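Local coordinates for protein phosphoribosylaminoimidazole carboxylase (Treponema denticola, PDB 5C5D) that catalyses the reversible carboxylation of 5-aminoimidazole ribonucleotide (AIR) with CO2 to give CAIR in de novo purine biosynthesis, at residues L130-K133 with E134-D137; S138-S141 with Y142-N146. The protein carries 1 engineered substitution. One frame throughout, in Å; residues are numbered along the deposited sequence.

Interaction 1 of 2, residues L130-K133 with E134-D137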
# COMPACT_ATOMS: atom_id res chain seq x y z
N LEU D 130 -2.21 0.30 -38.01
CA LEU D 130 -0.87 0.07 -38.60
C LEU D 130 -0.97 -0.45 -40.04
O LEU D 130 -0.04 -0.27 -40.86
CB LEU D 130 -0.06 -0.92 -37.76
CG LEU D 130 0.19 -0.62 -36.27
CD1 LEU D 130 1.26 -1.59 -35.77
CD2 LEU D 130 0.52 0.82 -35.97
N TYR D 131 -2.09 -1.09 -40.37
CA TYR D 131 -2.29 -1.67 -41.71
C TYR D 131 -3.58 -1.21 -42.39
O TYR D 131 -3.80 -1.48 -43.57
CB TYR D 131 -2.28 -3.20 -41.63
CG TYR D 131 -0.96 -3.80 -41.22
CD1 TYR D 131 -0.05 -4.23 -42.18
CD2 TYR D 131 -0.61 -3.96 -39.89
CE1 TYR D 131 1.16 -4.77 -41.82
CE2 TYR D 131 0.61 -4.53 -39.54
CZ TYR D 131 1.47 -4.93 -40.51
OH TYR D 131 2.70 -5.50 -40.15
N ASP D 132 -4.45 -0.55 -41.63
CA ASP D 132 -5.77 -0.16 -42.12
C ASP D 132 -5.93 1.36 -42.15
O ASP D 132 -6.09 1.99 -41.11
CB ASP D 132 -6.85 -0.77 -41.24
CG ASP D 132 -8.23 -0.61 -41.82
OD1 ASP D 132 -8.58 0.49 -42.31
OD2 ASP D 132 -8.98 -1.60 -41.78
N LYS D 133 -5.88 1.93 -43.35
CA LYS D 133 -5.86 3.39 -43.52
C LYS D 133 -7.16 4.03 -43.11
O LYS D 133 -7.17 5.16 -42.63
CB LYS D 133 -5.61 3.78 -44.99
CG LYS D 133 -4.18 4.07 -45.34
CD LYS D 133 -4.11 4.55 -46.81
CE LYS D 133 -2.75 5.07 -47.19
NZ LYS D 133 -1.70 4.04 -47.00
N GLU D 134 -8.27 3.34 -43.35
CA GLU D 134 -9.56 3.92 -43.03
C GLU D 134 -9.70 4.05 -41.51
O GLU D 134 -10.19 5.07 -41.01
CB GLU D 134 -10.70 3.09 -43.61
CG GLU D 134 -10.76 3.19 -45.13
CD GLU D 134 -11.95 2.48 -45.72
OE1 GLU D 134 -12.74 1.88 -44.96
OE2 GLU D 134 -12.10 2.52 -46.96
N ILE D 135 -9.26 3.04 -40.78
CA ILE D 135 -9.31 3.14 -39.32
C ILE D 135 -8.30 4.20 -38.84
O ILE D 135 -8.58 4.95 -37.90
CB ILE D 135 -9.06 1.78 -38.65
CG1 ILE D 135 -10.26 0.85 -38.94
CG2 ILE D 135 -8.88 1.92 -37.14
CD1 ILE D 135 -10.02 -0.59 -38.57
N ALA D 136 -7.14 4.29 -39.50
CA ALA D 136 -6.18 5.33 -39.17
C ALA D 136 -6.77 6.74 -39.32
O ALA D 136 -6.55 7.61 -38.48
CB ALA D 136 -4.91 5.18 -40.02
N ASP D 137 -7.52 6.97 -40.40
CA ASP D 137 -8.24 8.24 -40.57
C ASP D 137 -9.21 8.53 -39.42
O ASP D 137 -9.31 9.67 -38.93
CB ASP D 137 -9.01 8.23 -41.91
CG ASP D 137 -8.09 8.28 -43.11
OD1 ASP D 137 -6.93 8.70 -42.96
OD2 ASP D 137 -8.54 7.89 -44.21
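The chain turns from D132 straight into helix 133-157, and the first two backbone bonds of that helix run from A136 N to D132 O at 3.0 Å and from D137 N to K133 O at 2.9 Å. D132 is the N-cap. Its backbone carbonyl starts the i to i+4 ladder, while its carboxylate reaches forward to the first turn, where OD1 accepts from I135 N at 3.1 Å. The N-H points nearly straight at the oxygen (167°), but it arrives from above the carboxylate plane, 50° out of it. With CG anti to the backbone N (chi1 -169°), the carboxylate is swung toward the N-H groups of the first turn. Aspartate suits the place because its short side chain can reach a backbone N-H three residues on.

The same carboxylate also has an apolar neighbour. I135 crosses it at about a right angle, its CD1 coming to 3.5 Å from D132 OD2 and its CG1 to 3.8 Å from D132 CG. Beyond this contact I135 packs on A125 and F128 of helix 117-129, so a branched aliphatic residue fits the buried side of the turn. A136 CB lies 3.5 Å from K133 O, and its small methyl also meets S129 of helix 117-129. K133 and E134 are exposed, as suits charged residues, and E134 also touches R2.

Outside the two segments, D132 OD2 forms a salt bridge with R2, so the two oxygens have separate jobs: one caps the helix and the other ties it to R2, just before strand 4-9. A negative group at this end probably interacts favourably with the helix dipole, and together with the arginine this would be expected to keep the buried D132 ionised.

Interaction 2 of 2, residues S138-S141 with Y142-N146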
# COMPACT_ATOMS: atom_id res chain seq x y z
N SER D 138 -9.94 7.51 -39.00
CA SER D 138 -10.88 7.64 -37.90
C SER D 138 -10.19 7.96 -36.59
O SER D 138 -10.67 8.79 -35.81
CB SER D 138 -11.68 6.36 -37.72
OG SER D 138 -12.62 6.23 -38.76
N VAL D 139 -9.09 7.28 -36.33
CA VAL D 139 -8.29 7.53 -35.13
C VAL D 139 -7.83 8.98 -35.14
O VAL D 139 -7.86 9.66 -34.11
CB VAL D 139 -7.05 6.61 -35.04
CG1 VAL D 139 -6.04 7.14 -33.99
CG2 VAL D 139 -7.47 5.18 -34.70
N LYS D 140 -7.37 9.46 -36.29
CA LYS D 140 -6.85 10.82 -36.36
C LYS D 140 -7.95 11.84 -36.07
O LYS D 140 -7.75 12.76 -35.30
CB LYS D 140 -6.22 11.07 -37.74
CG LYS D 140 -5.76 12.48 -37.99
CD LYS D 140 -5.11 12.57 -39.38
CE LYS D 140 -5.37 13.91 -40.07
NZ LYS D 140 -4.32 14.93 -39.79
N SER D 141 -9.13 11.65 -36.65
CA SER D 141 -10.26 12.53 -36.40
C SER D 141 -10.61 12.55 -34.90
O SER D 141 -10.86 13.61 -34.31
CB SER D 141 -11.46 12.10 -37.26
OG SER D 141 -12.61 12.83 -36.89
N TYR D 142 -10.60 11.37 -34.28
CA TYR D 142 -10.91 11.20 -32.85
C TYR D 142 -9.93 11.93 -31.96
O TYR D 142 -10.31 12.67 -31.05
CB TYR D 142 -10.89 9.71 -32.54
CG TYR D 142 -11.25 9.26 -31.15
CD1 TYR D 142 -12.54 8.86 -30.84
CD2 TYR D 142 -10.27 9.11 -30.17
CE1 TYR D 142 -12.86 8.39 -29.59
CE2 TYR D 142 -10.58 8.64 -28.91
CZ TYR D 142 -11.88 8.29 -28.62
OH TYR D 142 -12.19 7.81 -27.37
N MET D 143 -8.65 11.72 -32.24
CA MET D 143 -7.61 12.26 -31.38
C MET D 143 -7.52 13.78 -31.61
O MET D 143 -7.31 14.53 -30.66
CB MET D 143 -6.28 11.51 -31.62
CG MET D 143 -6.26 10.15 -30.86
SD MET D 143 -4.76 9.16 -31.02
CE MET D 143 -3.87 9.86 -29.61
N GLU D 144 -7.76 14.23 -32.84
CA GLU D 144 -7.76 15.67 -33.10
C GLU D 144 -8.92 16.35 -32.41
O GLU D 144 -8.78 17.45 -31.85
CB GLU D 144 -7.80 15.97 -34.62
CG GLU D 144 -6.46 15.64 -35.28
CD GLU D 144 -6.39 16.01 -36.76
OE1 GLU D 144 -7.44 16.24 -37.41
OE2 GLU D 144 -5.25 16.06 -37.26
N SER D 145 -10.07 15.69 -32.41
CA SER D 145 -11.24 16.23 -31.72
C SER D 145 -10.99 16.38 -30.23
O SER D 145 -11.38 17.38 -29.63
CB SER D 145 -12.46 15.33 -31.98
OG SER D 145 -13.54 15.71 -31.16
N ASN D 146 -10.32 15.40 -29.61
CA ASN D 146 -10.03 15.48 -28.18
C ASN D 146 -9.16 16.70 -27.88
O ASN D 146 -9.40 17.46 -26.93
CB ASN D 146 -9.33 14.21 -27.66
CG ASN D 146 -10.29 13.07 -27.41
OD1 ASN D 146 -11.51 13.27 -27.25
ND2 ASN D 146 -9.75 11.84 -27.35
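Two turns of the long C-terminal helix 133-157 meet here, S138-S141 with Y142-N146, in contacts between residues one helical turn apart. K140 and E144 form an i to i+4 salt bridge on the exposed flank: K140 NZ donates to E144 OE2 at 2.9 Å, reaching the oxygen on its syn side but 34° out of the carboxylate plane. The glutamate is extended beyond CG, whereas the lysine leaves the helix with CG anti to its backbone N (chi1 175°) and then bends at its outer torsions to bring the ammonium round. K140 CG lies 3.7 Å from E144 OE2, so the alkyl chain runs close to the carboxylate too. Long, flexible side chains suit this place, since they can span a turn and still remain at the surface.

On another side V139 and M143 lie alongside each other and point the same way, with V139 CG1 3.8 Å from M143 SD. Both also touch R126 of helix 117-129, and each packs on the second subunit, V139 on K81 and M143 on G108 of that chain. Y142 stays close to the preceding turn through its CB, 3.4 Å from S138 O, while its ring meets F28 and its OH hydrogen-bonds E24. A tyrosine can thus supply an apolar ring and a polar end together.

Beneath these side chains runs the regular ladder, with M143 N donating to V139 O at 2.9 Å and S145 N to S141 O at 2.9 Å. Chemistry therefore divides the helix by face: the ion pair joins successive turns where solvent is near, and its exposure probably makes it a modest electrostatic gain, while V139, M143 and Y142 bind the helix to its own chain and, through the first two, to the neighbouring subunit.

In the fold
Coming after the parallel sheet and helix 117-129, the chain enters the loop at L130, where interaction 1 closes the short turn into helix 133-157. Interaction 2 follows at once along the same helix, its centre about 12 Å from that of interaction 1. The two are consecutive, neither nested nor crossed: interaction 1 joins the loop to the first turn, interaction 2 one turn to the next. Interaction 1 fixes the helix start near the N-terminal end of the chain; interaction 2 carries the helix past helix 117-129, E24 and F28. Y131 in the loop stacks on Y131 of the second subunit, and V139 and M143 also meet that chain, placing loop and helix at an interface of the octamer.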